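Local coordinates for protein glycosyl hydrolase, family 38 (Enterococcus faecalis, PDB 5KBP) that probably hydrolyses alpha-mannosidic linkages as a metal-dependent glycoside hydrolase of family 38, at residues 686-691 / 695-700; 719-724 / 738-743; 406-411 / 492-497; 318-323 / 802-807; 188-193 / 261-266. All coordinates share one frame; numbering follows the deposited sequence.

How the contacts relate
From the N terminus, contact 5 closes first, joining the end of a sheet strand to a helix start in the family 38 N-terminal domain. Contact 4 opens in helix 304-332 and closes at 802-807, so its loop of 478 residues holds contacts 3, 1 and 2. Contact 3 packs two beta sheets of C-terminal domain 1 of the family and touches contact 4, because strands 404-410 and 804-807 are neighbours. Contact 1 is a hairpin at the edge of an antiparallel sheet; contact 2 follows, about 9 Å away between centres, touching it through neighbouring strands 686-690 and 718-722, and joins that sheet to a second one. The centres of contacts 3 and 5 lie about 54 Å apart.

Contact 1: 686-691 / 695-700; sequences THEADS and VVTRPN
H687 meets R698 and N700 across a beta hairpin. Its CB leaves the strand on the face it shares with A689, V696 and R698, and lies near N700 OD1. The first torsion (chi1 68°) sets CG between the backbone N and the carbonyl carbon, which brings the ring over to the partner strand. There ND1 donates to OD1 of N700 at 2.6 Å, with the acceptor 15° out of the ring plane and the amide almost coplanar with the imidazole. CD2, CE1 and NE2 lie by the arginine stem: R698 CB sits over one ring face, a CH-pi contact 3.9 Å from the centroid. NE2 itself bonds to the hydroxyl of Y738, which R698 NH2 also reaches. R698 NH2 comes within 3.3 Å of A689 CB, V696 CG1 covers one guanidinium face, and NH1 makes a salt bridge to E284.

The backbones form a regular antiparallel pair. H687 N bonds to R698 O at 2.9 Å and R698 N to H687 O at 2.8 Å; the A689 and V696 pair repeats this with longer bonds. On the other face T686 CB touches T697 CG2, while E688 stretches past V695, its OE1 3.3 Å from V695 CG1, to Y793 and R789. Strand 695-699 is outermost in its sheet within the chain. With ND1 donating to an amide oxygen and NE2 bonded to a hydroxyl, both imidazole nitrogens are engaged and the rotation of this buried ring is fixed.

Contact 2: 719-724 / 738-743; sequences VNVHDQ and YEVLAD
Y738 opens the second segment with one ring face turned to V719. The methyl CG2 of V719 lies over that face, 4.0 Å from the ring centroid and 28° off the normal, a CH-pi contact whose nearest ring atom is Y738 CE2 at 3.5 Å from that methyl. The valine's chi1 of 55° places CG2 opposite the backbone N, over the CD2-CE2 side of the face, with V719 CB above the ring centre, 4.3 Å from the plane. At the far end of the ring the Y738 hydroxyl is held by the hairpin of contact 1, so the tyrosine spans from this apolar patch to polar side chains there.

E739 points the opposite way, as alternation along a strand requires, and its carboxylate pairs with R675. The two strands belong to different antiparallel sheets: 718-722 lies between 727-732 and 686-690, whereas 737-740 pairs with 745-753. No hydrogen bond joins them here, and the CA atoms of V719 and Y738 stand 8.1 Å apart, so this is face-to-face sheet packing made by side chains alone, inside the C-terminal domain of the family.

V740 returns to the inward side. Its CG1 meets V721 CG2 at 4.1 Å, the two valines meeting end-on, methyl to methyl, while its other methyl, CG2, lies at the edge of the Y738 ring, near the ring plane. I746 of strand 745-753 packs against both V719 and V721. After V740 the strand ends, and the L741 side chain touches A747 on strand 745-753.

Contact 3: 406-411 / 492-497; sequences FVLFNT and VELSVK
L494 puts its CD1 methyl against two side chains of strand 404-410 at once. It meets the F406 ring at the edge, near the ring plane, 3.8 Å from CE2 of that phenylalanine, and it touches L408 CD1 at 4.0 Å. The same L408 methyl also reaches V496 CG2 at 4.0 Å, where the leucine and valine run antiparallel alongside one another. One L408 methyl thus bridges two alternate residues of the facing strand.

In F406 a chi1 of 59° holds CG between the backbone N and the carbonyl carbon, and a chi2 of -86° turns the ring edge-on to the leucine. Further out, F507 packs on both F406 and L408, V422 also touches F406, and S463 lies against L494.

The axes of the two strand segments come within 11.3 Å, at 36°, with no hydrogen bond between the segments: two sheets packed face to face through apolar side chains. Strand 404-410 is hydrogen-bonded to 503-511 along one edge and to 804-807 along the other. Facing it, strand 483-499 is the middle member of a three-stranded antiparallel sheet, flanked by 416-430 and 463-475.

Contact 4: 318-323 / 802-807; sequences ENIAEP and PFTAAT
I320 spreads its two branches toward the far segment through a chi1 of -52° and a chi2 of -64°. The first torsion sets CG2 opposite the backbone N and turns it to T804; the second bends the longer branch so that CD1 ends near P802. On the other side T804 holds OG1 beside its own backbone N (chi1 -67°), and this hydroxyl oxygen, not the methyl, is the atom that meets the isoleucine, with I320 CG2 4.1 Å from T804 OG1. CD1 of I320 lies 3.9 Å from the carbonyl oxygen of P802 and 4.2 Å from its ring carbon CD, the two side chains crossing at about a right angle. Every one of these touches is a van der Waals contact, and no hydrogen bond joins the segments.

This is a helix packed against the start of an edge strand. The helix is 304-332, in the middle domain of the family, and it is irregular here: it widens into a pi turn at 318-321, I320 N makes no bond to the preceding turn, and P323 has no N-H to offer. The strand is 804-807, hydrogen-bonded to 404-410 through T804 with F409 and A806 with V407, so the contact sets the helical middle domain beside the sheet that 804-807 shares with 404-410.

I801 and T411 also lie against I320, and A383 of helix 362-393 covers it further. From that same helix T387 touches both T804 and A806. One residue before the isoleucine, the carbonyl oxygen of N319 takes a hydrogen bond from the hydroxyl of T411.

Contact 5: 188-193 / 261-266; sequences LLFANW and SNFDDY
Y266 and F263 both receive L188 at their ring edges. L188 CD1 lies in the plane of the tyrosine ring, 3.8 Å from Y266 CE2, and L188 CD2 comes to the edge of the phenylalanine, 4.1 Å from F263 CE1. The F263 ring also meets F190: its CZ sits at the edge of the F190 ring, near that ring's plane, and the two CZ atoms are 4.1 Å apart, the phenylalanines approaching from facing sides. Outside the segments, H53 makes an edge-to-face pair with F263 and Y10 does the same with Y266.

The leucine fork carries most of the contact. In L188 a chi1 of -177° swings CG opposite the backbone N, toward the helix, and its two methyls part, CD1 to the tyrosine and CD2 between both rings. The contact belongs to the alpha/beta N-terminal domain of the family: strand 184-189 lies in a mixed sheet between 147-150 and 174-178, and helix 263-270 packs its first turn against the strand's end. M230 of strand 226-231 lies against both F190 and F263, while L228 of that strand touches L188 and Y266.

At the helix start N262 is the N-cap: its OD1 accepts from D265 N at 3.0 Å, the donor standing 36° out of the carbonyl plane. A weak return bond runs from N262 ND2 to D265 OD2. Past the strand, F190 centres an inverse gamma turn, and a type I beta turn from F190 to W193 carries the chain away. The Y266 hydroxyl bonds to the carbonyl oxygen of H226.

Contact 1: 686-691 / 695-700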
# COMPACT_ATOMS: atom_id res chain seq x y z
N THR A 686 29.96 24.22 21.30
CA THR A 686 29.42 23.59 20.11
C THR A 686 29.28 22.09 20.34
O THR A 686 29.86 21.52 21.26
CB THR A 686 30.31 23.83 18.88
OG1 THR A 686 31.65 23.43 19.17
CG2 THR A 686 30.29 25.31 18.48
N HIS A 687 28.50 21.46 19.46
CA HIS A 687 28.39 20.01 19.39
C HIS A 687 28.40 19.60 17.92
O HIS A 687 28.30 20.44 17.03
CB HIS A 687 27.12 19.50 20.09
CG HIS A 687 25.85 19.88 19.40
ND1 HIS A 687 25.18 21.05 19.67
CD2 HIS A 687 25.12 19.24 18.46
CE1 HIS A 687 24.10 21.12 18.92
NE2 HIS A 687 24.04 20.03 18.17
N GLU A 688 28.53 18.30 17.68
CA GLU A 688 28.59 17.78 16.33
C GLU A 688 27.49 16.75 16.11
O GLU A 688 27.05 16.07 17.05
CB GLU A 688 29.96 17.15 16.04
CG GLU A 688 31.10 18.15 16.03
CD GLU A 688 32.42 17.52 15.65
OE1 GLU A 688 32.45 16.29 15.41
OE2 GLU A 688 33.44 18.24 15.60
N ALA A 689 27.04 16.64 14.86
CA ALA A 689 25.98 15.72 14.50
C ALA A 689 26.19 15.24 13.07
O ALA A 689 26.71 15.97 12.23
CB ALA A 689 24.59 16.36 14.64
N ASP A 690 25.77 14.00 12.82
CA ASP A 690 25.87 13.44 11.48
C ASP A 690 24.81 14.06 10.58
O ASP A 690 23.61 14.03 10.90
CB ASP A 690 25.71 11.92 11.52
CG ASP A 690 26.05 11.26 10.20
OD1 ASP A 690 27.00 11.72 9.54
OD2 ASP A 690 25.37 10.29 9.83
N SER A 691 25.24 14.62 9.45
CA SER A 691 24.31 15.19 8.49
C SER A 691 24.45 14.48 7.14
O SER A 691 24.59 13.26 7.09
CB SER A 691 24.54 16.69 8.34
OG SER A 691 23.51 17.29 7.57
N VAL A 695 29.94 16.00 8.91
CA VAL A 695 29.81 16.09 10.36
C VAL A 695 29.74 17.58 10.67
O VAL A 695 30.76 18.26 10.75
CB VAL A 695 30.98 15.40 11.08
CG1 VAL A 695 30.87 15.61 12.58
CG2 VAL A 695 31.01 13.92 10.75
N VAL A 696 28.52 18.08 10.85
CA VAL A 696 28.29 19.51 10.96
C VAL A 696 28.49 19.96 12.41
O VAL A 696 28.14 19.24 13.35
CB VAL A 696 26.88 19.87 10.45
CG1 VAL A 696 25.80 19.24 11.33
CG2 VAL A 696 26.70 21.38 10.38
N THR A 697 29.09 21.14 12.57
CA THR A 697 29.28 21.74 13.88
C THR A 697 28.12 22.68 14.17
O THR A 697 27.85 23.60 13.39
CB THR A 697 30.61 22.49 13.94
OG1 THR A 697 31.70 21.56 13.79
CG2 THR A 697 30.76 23.21 15.27
N ARG A 698 27.42 22.45 15.28
CA ARG A 698 26.25 23.23 15.63
C ARG A 698 26.45 23.93 16.97
O ARG A 698 27.09 23.37 17.87
CB ARG A 698 25.00 22.35 15.69
CG ARG A 698 24.65 21.67 14.36
CD ARG A 698 23.22 21.19 14.35
NE ARG A 698 22.76 20.87 13.00
CZ ARG A 698 22.44 19.65 12.58
NH1 ARG A 698 22.03 19.46 11.33
NH2 ARG A 698 22.51 18.62 13.41
N PRO A 699 25.93 25.14 17.13
CA PRO A 699 26.15 25.87 18.38
C PRO A 699 25.17 25.47 19.47
O PRO A 699 24.00 25.16 19.21
CB PRO A 699 25.93 27.33 17.97
CG PRO A 699 24.92 27.24 16.87
CD PRO A 699 25.20 25.95 16.14
N ASN A 700 25.67 25.46 20.71
CA ASN A 700 24.81 25.25 21.87
C ASN A 700 24.20 26.55 22.38
O ASN A 700 23.08 26.54 22.89
CB ASN A 700 25.59 24.57 23.00
CG ASN A 700 26.10 23.20 22.61
OD1 ASN A 700 25.49 22.50 21.80
ND2 ASN A 700 27.23 22.80 23.20

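Contact 2: 719-724 / 738-743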
# COMPACT_ATOMS: atom_id res chain seq x y z
N VAL A 719 25.26 11.75 17.16
CA VAL A 719 25.49 13.10 17.69
C VAL A 719 26.58 13.00 18.74
O VAL A 719 26.64 12.02 19.50
CB VAL A 719 24.19 13.71 18.26
CG1 VAL A 719 23.58 12.79 19.31
CG2 VAL A 719 24.46 15.08 18.86
N ASN A 720 27.46 14.00 18.79
CA ASN A 720 28.65 13.94 19.63
C ASN A 720 28.81 15.22 20.43
O ASN A 720 28.49 16.31 19.95
CB ASN A 720 29.90 13.69 18.78
CG ASN A 720 31.18 13.75 19.60
OD1 ASN A 720 31.80 14.80 19.72
ND2 ASN A 720 31.58 12.61 20.16
N VAL A 721 29.32 15.08 21.65
CA VAL A 721 29.70 16.19 22.51
C VAL A 721 31.06 15.88 23.10
O VAL A 721 31.26 14.81 23.68
CB VAL A 721 28.67 16.43 23.64
CG1 VAL A 721 29.25 17.33 24.71
CG2 VAL A 721 27.38 17.02 23.07
N HIS A 722 32.01 16.80 22.94
CA HIS A 722 33.37 16.54 23.38
C HIS A 722 34.08 17.85 23.69
O HIS A 722 33.73 18.91 23.17
CB HIS A 722 34.17 15.76 22.32
CG HIS A 722 34.52 16.56 21.11
ND1 HIS A 722 33.69 16.67 20.02
CD2 HIS A 722 35.61 17.30 20.82
CE1 HIS A 722 34.25 17.44 19.10
NE2 HIS A 722 35.42 17.83 19.57
N ASP A 723 35.09 17.75 24.56
CA ASP A 723 36.02 18.85 24.78
C ASP A 723 37.42 18.41 24.37
O ASP A 723 37.58 17.53 23.53
CB ASP A 723 35.99 19.31 26.24
CG ASP A 723 36.18 18.17 27.24
OD1 ASP A 723 36.69 17.10 26.85
OD2 ASP A 723 35.83 18.36 28.42
N GLN A 724 38.45 19.01 24.98
CA GLN A 724 39.82 18.71 24.61
C GLN A 724 40.34 17.41 25.20
O GLN A 724 41.47 17.01 24.88
CB GLN A 724 40.74 19.86 25.03
N TYR A 738 17.06 15.14 18.04
CA TYR A 738 17.85 15.21 19.26
C TYR A 738 17.88 16.65 19.74
O TYR A 738 17.48 17.58 19.03
CB TYR A 738 19.28 14.70 19.04
CG TYR A 738 20.18 15.68 18.33
CD1 TYR A 738 20.18 15.77 16.94
CD2 TYR A 738 21.03 16.52 19.04
CE1 TYR A 738 21.00 16.66 16.29
CE2 TYR A 738 21.85 17.42 18.39
CZ TYR A 738 21.83 17.49 17.01
OH TYR A 738 22.65 18.38 16.36
N GLU A 739 18.36 16.83 20.97
CA GLU A 739 18.57 18.16 21.53
C GLU A 739 19.69 18.08 22.56
O GLU A 739 19.71 17.17 23.39
CB GLU A 739 17.29 18.70 22.18
CG GLU A 739 17.47 20.04 22.86
CD GLU A 739 16.17 20.61 23.40
OE1 GLU A 739 16.07 21.85 23.54
OE2 GLU A 739 15.25 19.82 23.69
N VAL A 740 20.62 19.02 22.48
CA VAL A 740 21.71 19.13 23.44
C VAL A 740 21.29 20.15 24.49
O VAL A 740 21.20 21.35 24.21
CB VAL A 740 23.03 19.53 22.76
CG1 VAL A 740 24.17 19.54 23.77
CG2 VAL A 740 23.33 18.59 21.61
N LEU A 741 21.04 19.67 25.70
CA LEU A 741 20.53 20.54 26.76
C LEU A 741 21.64 21.45 27.29
O LEU A 741 22.82 21.30 26.96
CB LEU A 741 19.91 19.71 27.88
CG LEU A 741 18.41 19.43 27.80
CD1 LEU A 741 17.99 18.96 26.41
CD2 LEU A 741 18.00 18.41 28.85
N ALA A 742 21.23 22.40 28.13
CA ALA A 742 22.15 23.45 28.58
C ALA A 742 23.30 22.89 29.42
O ALA A 742 24.40 23.45 29.41
CB ALA A 742 21.39 24.51 29.37
N ASP A 743 23.06 21.81 30.16
CA ASP A 743 24.10 21.19 30.96
C ASP A 743 24.88 20.11 30.20
O ASP A 743 25.52 19.27 30.82
CB ASP A 743 23.50 20.60 32.25
CG ASP A 743 22.34 19.66 31.98
OD1 ASP A 743 22.51 18.70 31.20
OD2 ASP A 743 21.26 19.88 32.55

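Contact 3: 406-411 / 492-497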
# COMPACT_ATOMS: atom_id res chain seq x y z
N PHE A 406 29.51 -22.24 5.59
CA PHE A 406 28.78 -20.99 5.52
C PHE A 406 29.78 -19.85 5.36
O PHE A 406 30.95 -19.98 5.71
CB PHE A 406 27.89 -20.77 6.76
CG PHE A 406 28.65 -20.76 8.06
CD1 PHE A 406 28.92 -21.94 8.73
CD2 PHE A 406 29.08 -19.56 8.61
CE1 PHE A 406 29.62 -21.93 9.92
CE2 PHE A 406 29.77 -19.55 9.81
CZ PHE A 406 30.04 -20.74 10.47
N VAL A 407 29.30 -18.73 4.82
CA VAL A 407 30.14 -17.61 4.43
C VAL A 407 29.67 -16.35 5.15
O VAL A 407 28.46 -16.09 5.23
CB VAL A 407 30.14 -17.40 2.90
CG1 VAL A 407 31.10 -16.28 2.51
CG2 VAL A 407 30.50 -18.69 2.19
N LEU A 408 30.62 -15.56 5.65
CA LEU A 408 30.35 -14.29 6.31
C LEU A 408 30.86 -13.16 5.43
O LEU A 408 32.04 -13.13 5.07
CB LEU A 408 31.02 -14.24 7.69
CG LEU A 408 30.24 -14.84 8.86
CD1 LEU A 408 31.11 -14.93 10.10
CD2 LEU A 408 29.00 -14.01 9.14
N PHE A 409 29.97 -12.22 5.10
CA PHE A 409 30.31 -11.07 4.28
C PHE A 409 30.33 -9.81 5.13
O PHE A 409 29.44 -9.58 5.95
CB PHE A 409 29.31 -10.88 3.14
CG PHE A 409 29.30 -11.99 2.13
CD1 PHE A 409 28.51 -13.11 2.33
CD2 PHE A 409 30.06 -11.91 0.98
CE1 PHE A 409 28.49 -14.13 1.40
CE2 PHE A 409 30.05 -12.93 0.05
CZ PHE A 409 29.26 -14.04 0.26
N ASN A 410 31.36 -8.98 4.92
CA ASN A 410 31.39 -7.62 5.44
C ASN A 410 31.07 -6.71 4.26
O ASN A 410 31.91 -6.50 3.38
CB ASN A 410 32.74 -7.29 6.07
CG ASN A 410 32.77 -5.89 6.69
OD1 ASN A 410 31.79 -5.15 6.65
ND2 ASN A 410 33.91 -5.54 7.28
N THR A 411 29.84 -6.19 4.23
CA THR A 411 29.38 -5.34 3.13
C THR A 411 29.53 -3.86 3.46
O THR A 411 28.79 -3.03 2.91
CB THR A 411 27.93 -5.67 2.79
OG1 THR A 411 27.12 -5.56 3.96
CG2 THR A 411 27.83 -7.08 2.24
N VAL A 492 24.69 -20.92 15.43
CA VAL A 492 26.06 -20.87 15.94
C VAL A 492 26.45 -19.42 16.17
O VAL A 492 26.11 -18.54 15.37
CB VAL A 492 27.04 -21.56 14.97
CG1 VAL A 492 28.44 -21.60 15.57
CG2 VAL A 492 26.55 -22.97 14.65
N GLU A 493 27.17 -19.17 17.26
CA GLU A 493 27.58 -17.83 17.65
C GLU A 493 29.09 -17.70 17.44
O GLU A 493 29.86 -18.49 17.98
CB GLU A 493 27.22 -17.56 19.11
CG GLU A 493 27.24 -16.09 19.50
CD GLU A 493 26.73 -15.86 20.91
OE1 GLU A 493 26.98 -16.72 21.79
OE2 GLU A 493 26.06 -14.83 21.14
N LEU A 494 29.49 -16.70 16.65
CA LEU A 494 30.89 -16.45 16.36
C LEU A 494 31.30 -15.07 16.87
O LEU A 494 30.48 -14.15 16.92
CB LEU A 494 31.19 -16.55 14.86
CG LEU A 494 31.02 -17.92 14.19
CD1 LEU A 494 31.46 -17.86 12.73
CD2 LEU A 494 31.80 -18.99 14.94
N SER A 495 32.57 -14.94 17.24
CA SER A 495 33.14 -13.68 17.70
C SER A 495 34.08 -13.18 16.61
O SER A 495 35.22 -13.64 16.49
CB SER A 495 33.87 -13.86 19.03
OG SER A 495 34.44 -12.64 19.47
N VAL A 496 33.60 -12.23 15.81
CA VAL A 496 34.36 -11.67 14.69
C VAL A 496 35.05 -10.39 15.16
O VAL A 496 34.39 -9.48 15.69
CB VAL A 496 33.45 -11.40 13.48
CG1 VAL A 496 34.23 -10.70 12.38
CG2 VAL A 496 32.86 -12.71 12.98
N LYS A 497 36.36 -10.32 14.96
CA LYS A 497 37.19 -9.23 15.47
C LYS A 497 37.88 -8.53 14.31
O LYS A 497 38.77 -9.09 13.68
CB LYS A 497 38.21 -9.76 16.48
CG LYS A 497 39.12 -8.70 17.07
CD LYS A 497 40.10 -9.31 18.06
CE LYS A 497 41.04 -8.27 18.64
NZ LYS A 497 42.00 -8.88 19.60

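Contact 4: 318-323 / 802-807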
# COMPACT_ATOMS: atom_id res chain seq x y z
N GLU A 318 21.68 0.55 -0.02
CA GLU A 318 22.99 1.16 -0.18
C GLU A 318 24.11 0.25 0.32
O GLU A 318 25.17 0.16 -0.30
CB GLU A 318 23.04 2.50 0.55
CG GLU A 318 21.91 3.45 0.20
CD GLU A 318 21.74 4.55 1.23
OE1 GLU A 318 22.59 4.64 2.15
OE2 GLU A 318 20.77 5.32 1.13
N ASN A 319 23.88 -0.42 1.45
CA ASN A 319 24.95 -1.09 2.17
C ASN A 319 24.83 -2.61 2.18
O ASN A 319 25.69 -3.29 2.75
CB ASN A 319 25.01 -0.57 3.61
CG ASN A 319 25.03 0.94 3.67
OD1 ASN A 319 24.06 1.58 4.09
ND2 ASN A 319 26.15 1.53 3.26
N ILE A 320 23.79 -3.17 1.56
CA ILE A 320 23.63 -4.62 1.51
C ILE A 320 23.50 -5.07 0.06
O ILE A 320 24.40 -5.72 -0.49
CB ILE A 320 22.41 -5.09 2.33
CG1 ILE A 320 22.46 -4.53 3.75
CG2 ILE A 320 22.36 -6.61 2.36
CD1 ILE A 320 23.63 -5.03 4.56
N ALA A 321 22.37 -4.72 -0.58
CA ALA A 321 22.05 -5.26 -1.90
C ALA A 321 23.06 -4.81 -2.95
O ALA A 321 23.61 -5.63 -3.69
CB ALA A 321 20.63 -4.85 -2.30
N GLU A 322 23.31 -3.50 -3.03
CA GLU A 322 24.22 -3.00 -4.06
C GLU A 322 25.65 -3.50 -3.90
O GLU A 322 26.24 -3.93 -4.90
CB GLU A 322 24.17 -1.47 -4.09
CG GLU A 322 22.89 -0.90 -4.70
CD GLU A 322 22.93 0.61 -4.83
OE1 GLU A 322 23.86 1.23 -4.29
OE2 GLU A 322 22.02 1.17 -5.48
N PRO A 323 26.27 -3.48 -2.71
CA PRO A 323 27.64 -4.03 -2.61
C PRO A 323 27.71 -5.51 -2.93
O PRO A 323 28.67 -5.95 -3.58
CB PRO A 323 28.02 -3.75 -1.15
CG PRO A 323 27.16 -2.61 -0.74
CD PRO A 323 25.86 -2.84 -1.44
N PRO A 802 24.27 -4.65 9.13
CA PRO A 802 24.45 -5.99 9.72
C PRO A 802 25.29 -6.88 8.82
O PRO A 802 25.42 -6.67 7.62
CB PRO A 802 23.01 -6.51 9.83
CG PRO A 802 22.29 -5.82 8.73
CD PRO A 802 22.90 -4.45 8.63
N PHE A 803 25.87 -7.91 9.45
CA PHE A 803 26.61 -8.92 8.70
C PHE A 803 25.66 -9.70 7.79
O PHE A 803 24.47 -9.86 8.09
CB PHE A 803 27.32 -9.88 9.65
CG PHE A 803 28.73 -9.47 10.00
CD1 PHE A 803 29.72 -9.46 9.04
CD2 PHE A 803 29.06 -9.11 11.30
CE1 PHE A 803 31.01 -9.09 9.35
CE2 PHE A 803 30.35 -8.74 11.62
CZ PHE A 803 31.33 -8.73 10.65
N THR A 804 26.20 -10.18 6.68
CA THR A 804 25.46 -11.03 5.75
C THR A 804 26.03 -12.44 5.86
O THR A 804 27.15 -12.70 5.39
CB THR A 804 25.55 -10.51 4.32
OG1 THR A 804 24.86 -9.26 4.22
CG2 THR A 804 24.94 -11.50 3.35
N ALA A 805 25.27 -13.34 6.48
CA ALA A 805 25.65 -14.73 6.63
C ALA A 805 24.86 -15.59 5.65
O ALA A 805 23.67 -15.35 5.42
CB ALA A 805 25.41 -15.22 8.06
N ALA A 806 25.52 -16.59 5.08
CA ALA A 806 24.90 -17.44 4.09
C ALA A 806 25.52 -18.82 4.13
O ALA A 806 26.75 -18.95 4.19
CB ALA A 806 25.04 -16.86 2.68
N THR A 807 24.68 -19.85 4.08
CA THR A 807 25.15 -21.22 3.97
C THR A 807 25.20 -21.64 2.51
O THR A 807 24.53 -21.07 1.64
CB THR A 807 24.25 -22.16 4.76
OG1 THR A 807 22.93 -22.15 4.20
CG2 THR A 807 24.17 -21.74 6.22

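Contact 5: 188-193 / 261-266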
# COMPACT_ATOMS: atom_id res chain seq x y z
N LEU A 188 19.49 31.56 -5.26
CA LEU A 188 18.32 32.35 -5.62
C LEU A 188 17.27 32.16 -4.54
O LEU A 188 16.68 31.08 -4.42
CB LEU A 188 17.79 31.94 -6.99
CG LEU A 188 16.59 32.72 -7.54
CD1 LEU A 188 16.93 34.20 -7.65
CD2 LEU A 188 16.15 32.17 -8.89
N LEU A 189 17.03 33.21 -3.76
CA LEU A 189 16.11 33.15 -2.63
C LEU A 189 14.74 33.68 -3.05
O LEU A 189 14.64 34.75 -3.65
CB LEU A 189 16.64 33.96 -1.45
CG LEU A 189 15.65 34.19 -0.30
CD1 LEU A 189 15.32 32.89 0.41
CD2 LEU A 189 16.20 35.22 0.68
N PHE A 190 13.69 32.92 -2.72
CA PHE A 190 12.32 33.41 -2.87
C PHE A 190 12.04 34.32 -1.68
O PHE A 190 11.38 33.95 -0.70
CB PHE A 190 11.33 32.25 -2.94
CG PHE A 190 11.59 31.30 -4.08
CD1 PHE A 190 11.49 31.73 -5.39
CD2 PHE A 190 11.91 29.97 -3.84
CE1 PHE A 190 11.72 30.86 -6.44
CE2 PHE A 190 12.15 29.10 -4.89
CZ PHE A 190 12.05 29.55 -6.19
N ALA A 191 12.57 35.55 -1.77
CA ALA A 191 12.47 36.48 -0.65
C ALA A 191 11.03 36.88 -0.38
O ALA A 191 10.70 37.26 0.76
CB ALA A 191 13.33 37.72 -0.93
N ASN A 192 10.17 36.82 -1.39
CA ASN A 192 8.73 37.00 -1.22
C ASN A 192 7.97 35.71 -1.47
O ASN A 192 6.85 35.73 -1.98
CB ASN A 192 8.22 38.12 -2.13
CG ASN A 192 8.51 39.50 -1.58
OD1 ASN A 192 7.77 40.01 -0.74
ND2 ASN A 192 9.60 40.11 -2.05
N TRP A 193 8.60 34.57 -1.14
CA TRP A 193 8.02 33.24 -1.29
C TRP A 193 7.81 32.88 -2.76
O TRP A 193 7.87 33.75 -3.63
CB TRP A 193 6.71 33.13 -0.50
CG TRP A 193 6.36 31.73 -0.08
CD1 TRP A 193 5.20 31.06 -0.34
CD2 TRP A 193 7.18 30.84 0.69
NE1 TRP A 193 5.25 29.81 0.22
CE2 TRP A 193 6.45 29.64 0.85
CE3 TRP A 193 8.46 30.93 1.25
CZ2 TRP A 193 6.95 28.55 1.56
CZ3 TRP A 193 8.96 29.84 1.95
CH2 TRP A 193 8.21 28.67 2.09
N SER A 261 8.56 33.93 -18.81
CA SER A 261 9.90 33.37 -18.96
C SER A 261 10.05 32.04 -18.24
O SER A 261 9.08 31.30 -18.06
CB SER A 261 10.94 34.37 -18.45
OG SER A 261 12.25 34.01 -18.86
N ASN A 262 11.28 31.72 -17.85
CA ASN A 262 11.61 30.45 -17.23
C ASN A 262 12.91 30.61 -16.46
O ASN A 262 13.63 31.60 -16.62
CB ASN A 262 11.71 29.33 -18.27
CG ASN A 262 12.61 29.70 -19.43
OD1 ASN A 262 13.84 29.63 -19.33
ND2 ASN A 262 12.01 30.10 -20.55
N PHE A 263 13.22 29.60 -15.64
CA PHE A 263 14.39 29.70 -14.77
C PHE A 263 15.70 29.71 -15.56
O PHE A 263 16.66 30.35 -15.13
CB PHE A 263 14.39 28.55 -13.76
CG PHE A 263 13.55 28.81 -12.56
CD1 PHE A 263 13.88 29.83 -11.68
CD2 PHE A 263 12.43 28.04 -12.29
CE1 PHE A 263 13.10 30.08 -10.56
CE2 PHE A 263 11.65 28.29 -11.18
CZ PHE A 263 11.99 29.31 -10.31
N ASP A 264 15.75 29.03 -16.70
CA ASP A 264 16.97 29.03 -17.51
C ASP A 264 17.29 30.43 -18.03
O ASP A 264 18.44 30.88 -17.96
CB ASP A 264 16.83 28.04 -18.67
CG ASP A 264 16.78 26.61 -18.20
OD1 ASP A 264 17.56 26.25 -17.30
OD2 ASP A 264 15.95 25.83 -18.74
N ASP A 265 16.28 31.13 -18.55
CA ASP A 265 16.50 32.47 -19.08
C ASP A 265 16.76 33.47 -17.96
O ASP A 265 17.61 34.36 -18.11
CB ASP A 265 15.31 32.91 -19.93
CG ASP A 265 15.22 32.16 -21.24
OD1 ASP A 265 16.24 31.56 -21.65
OD2 ASP A 265 14.14 32.17 -21.86
N TYR A 266 16.04 33.36 -16.84
CA TYR A 266 16.24 34.29 -15.74
C TYR A 266 17.64 34.16 -15.14
O TYR A 266 18.33 35.16 -14.91
CB TYR A 266 15.18 34.08 -14.66
CG TYR A 266 15.35 34.99 -13.46
CD1 TYR A 266 15.08 36.34 -13.54
CD2 TYR A 266 15.80 34.48 -12.25
CE1 TYR A 266 15.24 37.18 -12.45
CE2 TYR A 266 15.97 35.31 -11.15
CZ TYR A 266 15.68 36.66 -11.26
OH TYR A 266 15.84 37.48 -10.17